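Local coordinates for Lin0431 protein (Listeria innocua, PDB 3LD7), which is of unknown function but belongs to the NusG domain II family, this chain being a compact, mostly beta-strand domain cut from a longer protein, at residues A[18-23]-A[29-34]; A[42-47]-A[53-58]. One frame throughout, in Å; residues are numbered along the deposited sequence.

Contact 1 (A[18-23]-A[29-34]); sequences VIREIP and GNEQFT
Two sharp bends in the Arg20 chain, the first at chi2 (-78°), fold its guanidinium back toward Glu31 and Phe33, while chi1 of Phe33 (63°), with CG between the backbone N and the carbonyl carbon, holds the ring up toward it. The two strands, 18-23 and 30-34, are edge strands of the two antiparallel sheets of this NusG domain II fold. They run antiparallel with axes 10.2 Å apart, too far for backbone pairing, and side chains alone span the gap. A classic beta bulge, with Ile19 and Arg20 both opposite Ile12, lies in strand 18-23 just where Arg20 leaves it. Arg20 meets Glu31 as an end-on, two-pronged salt bridge: NH1 donates to the syn lone pair of OE2 at 2.8 Å, and NH2 to OE1 at 3.1 Å. With guanidinium and carboxylate only 27° from coplanar, these paired bonds fix the rotation of both groups. The same cation lies over a face of Phe33, CZ standing 5.0 Å from the ring centroid in a cation-pi contact. Buried Ile22, which also packs on Ile12 and Val47, adds an apolar contact beside the charges. Its CG1 branch carries CD1 to within 3.8 Å of CE1 of Phe33, and within the same strand that methyl also lies over one face of the Arg20 guanidinium.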
loop_
_atom_site.group_PDB
_atom_site.type_symbol
_atom_site.label_atom_id
_atom_site.label_comp_id
_atom_site.label_asym_id
_atom_site.label_seq_id
_atom_site.Cartn_x
_atom_site.Cartn_y
_atom_site.Cartn_z
ATOM N N VAL A 18 -8.734 -4.296 -7.240
ATOM C CA VAL A 18 -8.389 -4.376 -5.817
ATOM C C VAL A 18 -7.794 -5.741 -5.460
ATOM O O VAL A 18 -8.352 -6.796 -5.794
ATOM C CB VAL A 18 -9.619 -4.068 -4.937
ATOM C CG1 VAL A 18 -9.243 -4.111 -3.446
ATOM C CG2 VAL A 18 -10.170 -2.699 -5.281
ATOM N N ILE A 19 -6.642 -5.705 -4.793
ATOM C CA ILE A 19 -5.940 -6.914 -4.369
ATOM C C ILE A 19 -6.271 -7.197 -2.907
ATOM O O ILE A 19 -6.520 -8.345 -2.536
ATOM C CB ILE A 19 -4.420 -6.709 -4.455
ATOM C CG1 ILE A 19 -4.034 -6.331 -5.887
ATOM C CG2 ILE A 19 -3.664 -7.949 -3.967
ATOM C CD1 ILE A 19 -2.632 -5.862 -6.003
ATOM N N ARG A 20 -6.269 -6.159 -2.076
ATOM C CA ARG A 20 -6.604 -6.318 -0.644
ATOM C C ARG A 20 -7.345 -5.105 -0.167
ATOM O O ARG A 20 -7.025 -3.997 -0.591
ATOM C CB ARG A 20 -5.344 -6.442 0.232
ATOM C CG ARG A 20 -4.556 -7.714 0.052
ATOM C CD ARG A 20 -5.181 -8.944 0.782
ATOM N NE ARG A 20 -5.222 -8.777 2.246
ATOM C CZ ARG A 20 -4.147 -8.819 3.037
ATOM N NH1 ARG A 20 -2.939 -9.009 2.507
ATOM N NH2 ARG A 20 -4.265 -8.674 4.358
ATOM N N GLU A 21 -8.317 -5.305 0.727
ATOM C CA GLU A 21 -8.852 -4.201 1.533
ATOM C C GLU A 21 -8.524 -4.551 2.972
ATOM O O GLU A 21 -8.944 -5.602 3.464
ATOM C CB GLU A 21 -10.365 -3.987 1.303
ATOM C CG GLU A 21 -10.675 -3.806 -0.192
ATOM C CD GLU A 21 -12.053 -3.204 -0.513
ATOM O OE1 GLU A 21 -12.810 -2.866 0.415
ATOM O OE2 GLU A 21 -12.380 -3.052 -1.724
ATOM N N ILE A 22 -7.733 -3.701 3.625
ATOM C CA ILE A 22 -7.159 -4.034 4.916
ATOM C C ILE A 22 -7.543 -3.012 5.973
ATOM O O ILE A 22 -7.054 -1.879 5.979
ATOM C CB ILE A 22 -5.608 -4.108 4.873
ATOM C CG1 ILE A 22 -5.115 -5.108 3.817
ATOM C CG2 ILE A 22 -5.094 -4.476 6.274
ATOM C CD1 ILE A 22 -3.576 -5.172 3.726
ATOM N N PRO A 23 -8.438 -3.393 6.878
ATOM C CA PRO A 23 -8.795 -2.495 7.982
ATOM C C PRO A 23 -7.577 -2.317 8.880
ATOM O O PRO A 23 -7.015 -3.319 9.340
ATOM C CB PRO A 23 -9.911 -3.261 8.711
ATOM C CG PRO A 23 -10.472 -4.147 7.680
ATOM C CD PRO A 23 -9.319 -4.562 6.811
ATOM N N GLY A 29 0.929 -6.197 14.749
ATOM C CA GLY A 29 1.828 -7.136 14.131
ATOM C C GLY A 29 2.264 -6.618 12.771
ATOM O O GLY A 29 1.925 -5.500 12.363
ATOM N N ASN A 30 3.030 -7.441 12.078
ATOM C CA ASN A 30 3.608 -7.070 10.798
ATOM C C ASN A 30 3.200 -8.087 9.755
ATOM O O ASN A 30 3.314 -9.306 9.967
ATOM C CB ASN A 30 5.136 -7.007 10.940
ATOM C CG ASN A 30 5.810 -6.364 9.743
ATOM O OD1 ASN A 30 6.135 -5.164 9.760
ATOM N ND2 ASN A 30 6.024 -7.153 8.697
ATOM N N GLU A 31 2.710 -7.586 8.636
ATOM C CA GLU A 31 2.378 -8.440 7.523
ATOM C C GLU A 31 3.021 -7.876 6.286
ATOM O O GLU A 31 2.964 -6.661 6.050
ATOM C CB GLU A 31 0.859 -8.469 7.310
ATOM C CG GLU A 31 0.463 -9.418 6.202
ATOM C CD GLU A 31 -0.756 -9.002 5.396
ATOM O OE1 GLU A 31 -1.647 -8.285 5.914
ATOM O OE2 GLU A 31 -0.810 -9.429 4.221
ATOM N N GLN A 32 3.619 -8.752 5.483
ATOM C CA GLN A 32 4.152 -8.331 4.204
ATOM C C GLN A 32 3.561 -9.171 3.097
ATOM O O GLN A 32 3.380 -10.388 3.245
ATOM C CB GLN A 32 5.671 -8.405 4.201
ATOM C CG GLN A 32 6.266 -7.384 5.171
ATOM C CD GLN A 32 7.758 -7.512 5.370
ATOM O OE1 GLN A 32 8.485 -7.941 4.473
ATOM N NE2 GLN A 32 8.228 -7.141 6.569
ATOM N N PHE A 33 3.262 -8.528 1.974
ATOM C CA PHE A 33 2.821 -9.289 0.805
ATOM C C PHE A 33 3.378 -8.631 -0.439
ATOM O O PHE A 33 3.614 -7.420 -0.442
ATOM C CB PHE A 33 1.280 -9.476 0.760
ATOM C CG PHE A 33 0.490 -8.193 0.636
ATOM C CD1 PHE A 33 0.173 -7.435 1.748
ATOM C CD2 PHE A 33 0.073 -7.744 -0.621
ATOM C CE1 PHE A 33 -0.579 -6.244 1.620
ATOM C CE2 PHE A 33 -0.660 -6.572 -0.747
ATOM C CZ PHE A 33 -0.979 -5.814 0.379
ATOM N N THR A 34 3.627 -9.427 -1.474
ATOM C CA THR A 34 4.183 -8.898 -2.715
ATOM C C THR A 34 3.150 -8.856 -3.823
ATOM O O THR A 34 2.449 -9.840 -4.077
ATOM C CB THR A 34 5.385 -9.728 -3.174
ATOM O OG1 THR A 34 6.385 -9.711 -2.149
ATOM C CG2 THR A 34 5.975 -9.174 -4.446
#

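Contact 2 (A[42-47]-A[53-58]); sequences YNLMEV and RIKEDN
Between Tyr42 and Asn58 at one end and Glu46 and Arg53 at the other, strands 42-47 and 53-57 form an antiparallel beta hairpin, twisted so that their directions make 145°. Glu46 and Arg53 exchange two backbone bonds as a hydrogen-bonded pair. Farther along, Lys55 and Glu56 both sit opposite Leu44 in a classic beta bulge: Lys55 N donates to Leu44 O and Leu44 N to Glu56 O, each at 2.8 Å. On the face of Asn43, Met45, Ile54 and Asp57, all buried, the selenomethionine Met45 bends its chain back so that CE rests 3.7 Å from CG1 of Ile54, a pair covered in part by strand 76-79 and helix 63-67, which touch Ile54. On the face of Leu44, Glu46 and Arg53, the extended chains of Glu46 and Arg53 run side by side. NE and NH2 of Arg53 grip Glu46 OE1 side-on in a salt bridge, each at 2.8 Å; NE comes from above the carboxylate plane and NH2 from the syn side. Trp69 packs on both residues. A water joins Glu46 OE2 to Lys55 NZ. At the other end, chi1 of Tyr42 (76°) lays its ring over the CA of Asp57, a CH-pi contact with CA 4.2 Å from the ring centroid. Tyr42 OH forms a very short hydrogen bond, 2.5 Å, to Glu56 OE2, while Tyr42 N donates to Asn58 OD1. Asn58 ND2 turns instead to Ala40 O, and Asp57 OD1 to Ser59. With two guanidinium donors concentrated on one oxygen and a lysine reached through water, Glu46 is probably kept ionised despite its burial.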
loop_
_atom_site.group_PDB
_atom_site.type_symbol
_atom_site.label_atom_id
_atom_site.label_comp_id
_atom_site.label_asym_id
_atom_site.label_seq_id
_atom_site.Cartn_x
_atom_site.Cartn_y
_atom_site.Cartn_z
ATOM N N TYR A 42 7.812 -5.789 -9.169
ATOM C CA TYR A 42 7.187 -6.148 -7.911
ATOM C C TYR A 42 7.084 -4.955 -6.981
ATOM O O TYR A 42 7.806 -3.970 -7.131
ATOM C CB TYR A 42 7.965 -7.283 -7.202
ATOM C CG TYR A 42 9.246 -6.807 -6.545
ATOM C CD1 TYR A 42 10.408 -6.683 -7.283
ATOM C CD2 TYR A 42 9.285 -6.483 -5.196
ATOM C CE1 TYR A 42 11.578 -6.225 -6.716
ATOM C CE2 TYR A 42 10.452 -6.029 -4.606
ATOM C CZ TYR A 42 11.605 -5.910 -5.378
ATOM O OH TYR A 42 12.786 -5.462 -4.823
ATOM N N ASN A 43 6.191 -5.069 -6.004
ATOM C CA ASN A 43 6.125 -4.140 -4.876
ATOM C C ASN A 43 5.903 -4.952 -3.635
ATOM O O ASN A 43 4.910 -5.701 -3.538
ATOM C CB ASN A 43 4.975 -3.108 -5.004
ATOM C CG ASN A 43 5.152 -2.173 -6.202
ATOM O OD1 ASN A 43 5.626 -1.014 -6.090
ATOM N ND2 ASN A 43 4.762 -2.645 -7.323
ATOM N N LEU A 44 6.814 -4.798 -2.684
ATOM C CA LEU A 44 6.696 -5.460 -1.390
ATOM C C LEU A 44 5.954 -4.530 -0.453
ATOM O O LEU A 44 6.466 -3.468 -0.079
ATOM C CB LEU A 44 8.073 -5.787 -0.847
ATOM C CG LEU A 44 8.130 -6.532 0.484
ATOM C CD1 LEU A 44 7.311 -7.820 0.459
ATOM C CD2 LEU A 44 9.573 -6.809 0.802
HETATM N N MSE A 45 4.714 -4.900 -0.135
HETATM C CA MSE A 45 3.855 -4.113 0.734
HETATM C C MSE A 45 4.053 -4.543 2.169
HETATM O O MSE A 45 4.264 -5.727 2.443
HETATM C CB MSE A 45 2.385 -4.365 0.354
HETATM C CG MSE A 45 2.106 -4.181 -1.140
HETATM SE SE MSE A 45 2.638 -2.460 -1.867
HETATM C CE MSE A 45 1.710 -1.302 -0.559
ATOM N N GLU A 46 3.941 -3.588 3.084
ATOM C CA GLU A 46 4.134 -3.873 4.495
ATOM C C GLU A 46 3.081 -3.151 5.295
ATOM O O GLU A 46 2.905 -1.938 5.159
ATOM C CB GLU A 46 5.540 -3.436 4.955
ATOM C CG GLU A 46 5.818 -3.773 6.412
ATOM C CD GLU A 46 7.198 -3.308 6.871
ATOM O OE1 GLU A 46 7.899 -2.636 6.082
ATOM O OE2 GLU A 46 7.587 -3.625 8.013
ATOM N N VAL A 47 2.392 -3.900 6.150
ATOM C CA VAL A 47 1.499 -3.319 7.127
ATOM C C VAL A 47 2.113 -3.593 8.482
ATOM O O VAL A 47 2.411 -4.732 8.815
ATOM C CB VAL A 47 0.093 -3.941 7.034
ATOM C CG1 VAL A 47 -0.809 -3.373 8.107
ATOM C CG2 VAL A 47 -0.484 -3.661 5.640
ATOM N N ARG A 53 3.015 0.784 4.042
ATOM C CA ARG A 53 3.942 1.390 3.088
ATOM C C ARG A 53 4.300 0.406 2.006
ATOM O O ARG A 53 4.068 -0.805 2.145
ATOM C CB ARG A 53 5.251 1.822 3.764
ATOM C CG ARG A 53 6.144 0.665 4.222
ATOM C CD ARG A 53 7.479 1.151 4.767
ATOM N NE ARG A 53 8.229 0.065 5.376
ATOM C CZ ARG A 53 9.362 0.230 6.048
ATOM N NH1 ARG A 53 9.920 1.442 6.150
ATOM N NH2 ARG A 53 9.936 -0.816 6.618
ATOM N N ILE A 54 4.891 0.928 0.933
ATOM C CA ILE A 54 5.668 0.077 0.045
ATOM C C ILE A 54 7.056 -0.008 0.655
ATOM O O ILE A 54 7.783 0.991 0.728
ATOM C CB ILE A 54 5.768 0.594 -1.379
ATOM C CG1 ILE A 54 4.379 0.835 -1.997
ATOM C CG2 ILE A 54 6.602 -0.391 -2.225
ATOM C CD1 ILE A 54 4.463 1.626 -3.326
ATOM N N LYS A 55 7.416 -1.193 1.146
ATOM C CA LYS A 55 8.707 -1.361 1.791
ATOM C C LYS A 55 9.840 -1.290 0.779
ATOM O O LYS A 55 10.886 -0.653 1.026
ATOM C CB LYS A 55 8.762 -2.698 2.546
ATOM C CG LYS A 55 10.106 -2.948 3.223
ATOM C CD LYS A 55 10.085 -4.195 4.083
ATOM C CE LYS A 55 11.433 -4.370 4.802
ATOM N NZ LYS A 55 11.437 -5.518 5.734
ATOM N N GLU A 56 9.629 -1.917 -0.368
ATOM C CA GLU A 56 10.679 -2.010 -1.362
ATOM C C GLU A 56 10.038 -2.352 -2.681
ATOM O O GLU A 56 9.022 -3.048 -2.727
ATOM C CB GLU A 56 11.665 -3.100 -0.925
ATOM C CG GLU A 56 12.675 -3.534 -1.927
ATOM C CD GLU A 56 13.238 -4.903 -1.560
ATOM O OE1 GLU A 56 13.573 -5.119 -0.379
ATOM O OE2 GLU A 56 13.303 -5.775 -2.440
ATOM N N ASP A 57 10.615 -1.850 -3.767
ATOM C CA ASP A 57 10.157 -2.225 -5.099
ATOM C C ASP A 57 11.250 -1.949 -6.109
ATOM O O ASP A 57 12.257 -1.312 -5.759
ATOM C CB ASP A 57 8.793 -1.587 -5.486
ATOM C CG ASP A 57 8.856 -0.103 -5.724
ATOM O OD1 ASP A 57 9.811 0.383 -6.378
ATOM O OD2 ASP A 57 7.881 0.578 -5.320
ATOM N N ASN A 58 11.093 -2.480 -7.323
ATOM C CA ASN A 58 12.055 -2.205 -8.386
ATOM C C ASN A 58 11.550 -1.215 -9.427
ATOM O O ASN A 58 11.968 -1.232 -10.603
ATOM C CB ASN A 58 12.591 -3.496 -9.014
ATOM C CG ASN A 58 11.514 -4.343 -9.639
ATOM O OD1 ASN A 58 10.324 -4.067 -9.505
ATOM N ND2 ASN A 58 11.934 -5.405 -10.318
HETATM O O HOH W 1 14.477 -3.655 -5.711
HETATM O O HOH W 2 10.267 -4.508 7.965
#

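How the contacts relate
Strand 42-48 is the middle strand of the three-stranded sheet, paired with 51-57 in contact 2 and with 30-36, which carries half of contact 1 and ties this sheet's edge to the edge of the four-stranded one. The two contacts meet directly through backbone bonds, Phe33 O to Met45 N and Glu31 O to Val47 N. Both are partly buried, but contact 2 has five buried residues where contact 1 has only Ile22. Contact 1 is made entirely by side chains around a single ion pair. Contact 2 buries about three times the surface and rests on a main-chain ladder, with an inner face that mixes Met45 and Ile54 with polar Asn43 and Asp57, and a face of Glu46, Arg53 and Lys55 where charges pair directly or through a water.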